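Local coordinates for putative nucleic acid-binding lipoprotein (Klebsiella pneumoniae subsp. pneumoniae MGH 78578, PDB 3F1Z), which is a putative lipoprotein of unknown function with an OB-fold, and may bind nucleic acid, at residues A[45-49]-A[50-54]. Numbering follows the deposited sequence.
Sequences SDYLG and KWVKV
Tyr47 and Lys50 close a type II beta turn, in which Lys50 N donates to Tyr47 O (2.8 Å, N-H...O angle 160°) with the donor tilted from the carbonyl plane, and the chain passes from helix 40-47 into strand 51-65. Gly49 takes the third position of the turn with positive phi (85°), a conformation readily adopted by glycine, which has no side chain to meet the carbonyl oxygen of Leu48. The side chain of Lys50 runs back past the end of the helix: its CB and CG lie against Tyr47 O, and CE, a methylene carbon, touches Asp46 O at 3.2 Å. The bend at chi4 (-39°) turns NZ off the line of the otherwise extended chain; NZ stays 4.1 Å from Asp46 O, too far for a hydrogen bond. The Tyr47 ring reaches across to the strand. One side of it, CD1 and CE1, meets the CG1 methyl of Val52, with CE1 to CG1 at 3.7 Å, and the two side chains cross at about a right angle. With chi1 at -65°, CG1 lies anti to the carbonyl carbon of Val52, and this branch is the one that meets the ring. Beyond the turn, the Tyr47 hydroxyl is hydrogen-bonded to that of Tyr27 in strand 26-28, and its ring packs edge-to-face with Phe32 of helix 29-38, which also touches Val52. Backbone bonds from Gly49 and Lys50 to Val115, and from Val52 to Gly113, join the turn after helix 40-47 and the start of strand 51-65 to strand 108-114 and the residue just after it.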
# COMPACT_ATOMS: atom_id res chain seq x y z
N SER A 45 -4.41 -14.30 -5.46
CA SER A 45 -3.70 -15.55 -5.39
C SER A 45 -2.27 -15.48 -6.03
O SER A 45 -1.31 -16.03 -5.48
CB SER A 45 -4.57 -16.59 -6.05
OG SER A 45 -3.91 -17.80 -6.06
N ASP A 46 -2.15 -14.77 -7.16
CA ASP A 46 -0.87 -14.63 -7.84
C ASP A 46 0.10 -13.80 -7.02
O ASP A 46 1.28 -14.08 -7.04
CB ASP A 46 -1.03 -13.99 -9.23
CG ASP A 46 -1.72 -14.89 -10.24
OD1 ASP A 46 -1.83 -16.12 -10.02
OD2 ASP A 46 -2.16 -14.39 -11.28
N TYR A 47 -0.39 -12.78 -6.33
CA TYR A 47 0.45 -11.89 -5.51
C TYR A 47 0.63 -12.30 -4.04
O TYR A 47 1.39 -11.63 -3.32
CB TYR A 47 -0.13 -10.46 -5.52
CG TYR A 47 0.25 -9.63 -6.73
CD1 TYR A 47 1.48 -9.02 -6.78
CD2 TYR A 47 -0.62 -9.44 -7.80
CE1 TYR A 47 1.87 -8.28 -7.88
CE2 TYR A 47 -0.24 -8.70 -8.90
CZ TYR A 47 1.03 -8.11 -8.93
OH TYR A 47 1.45 -7.33 -10.00
N LEU A 48 -0.06 -13.34 -3.59
CA LEU A 48 -0.06 -13.72 -2.16
C LEU A 48 1.34 -13.85 -1.56
O LEU A 48 2.11 -14.65 -1.99
CB LEU A 48 -0.82 -15.04 -1.93
CG LEU A 48 -1.04 -15.42 -0.45
CD1 LEU A 48 -1.77 -14.31 0.32
CD2 LEU A 48 -1.72 -16.78 -0.26
N GLY A 49 1.65 -13.07 -0.55
CA GLY A 49 2.98 -13.11 0.05
C GLY A 49 4.04 -12.23 -0.63
O GLY A 49 5.13 -12.12 -0.12
N LYS A 50 3.74 -11.61 -1.77
CA LYS A 50 4.73 -10.85 -2.49
C LYS A 50 4.76 -9.39 -2.08
O LYS A 50 3.78 -8.84 -1.55
CB LYS A 50 4.46 -10.95 -3.99
CG LYS A 50 4.41 -12.39 -4.47
CD LYS A 50 4.58 -12.50 -5.99
CE LYS A 50 4.43 -13.94 -6.49
NZ LYS A 50 5.06 -14.89 -5.54
N TRP A 51 5.88 -8.75 -2.34
CA TRP A 51 6.06 -7.37 -1.99
C TRP A 51 5.99 -6.55 -3.25
O TRP A 51 6.53 -6.94 -4.25
CB TRP A 51 7.42 -7.18 -1.34
CG TRP A 51 7.56 -7.89 -0.02
CD1 TRP A 51 7.95 -9.19 0.18
CD2 TRP A 51 7.32 -7.35 1.29
NE1 TRP A 51 7.98 -9.48 1.52
CE2 TRP A 51 7.59 -8.37 2.22
CE3 TRP A 51 6.89 -6.10 1.75
CZ2 TRP A 51 7.44 -8.18 3.60
CZ3 TRP A 51 6.74 -5.91 3.12
CH2 TRP A 51 7.02 -6.94 4.04
N VAL A 52 5.31 -5.41 -3.19
CA VAL A 52 5.24 -4.53 -4.32
C VAL A 52 5.63 -3.12 -3.88
O VAL A 52 5.41 -2.76 -2.73
CB VAL A 52 3.86 -4.58 -4.99
CG1 VAL A 52 3.61 -6.01 -5.60
CG2 VAL A 52 2.78 -4.16 -4.04
N LYS A 53 6.21 -2.36 -4.80
CA LYS A 53 6.64 -0.97 -4.58
C LYS A 53 5.74 -0.10 -5.46
O LYS A 53 5.81 -0.14 -6.70
CB LYS A 53 8.13 -0.83 -4.92
CG LYS A 53 8.69 0.52 -4.58
CD LYS A 53 10.21 0.58 -4.55
CE LYS A 53 10.83 0.71 -5.89
NZ LYS A 53 12.30 1.01 -5.77
N VAL A 54 4.85 0.66 -4.83
CA VAL A 54 3.81 1.43 -5.56
C VAL A 54 3.99 2.92 -5.31
O VAL A 54 4.18 3.35 -4.17
CB VAL A 54 2.39 1.00 -5.14
CG1 VAL A 54 1.28 1.74 -5.97
CG2 VAL A 54 2.22 -0.50 -5.26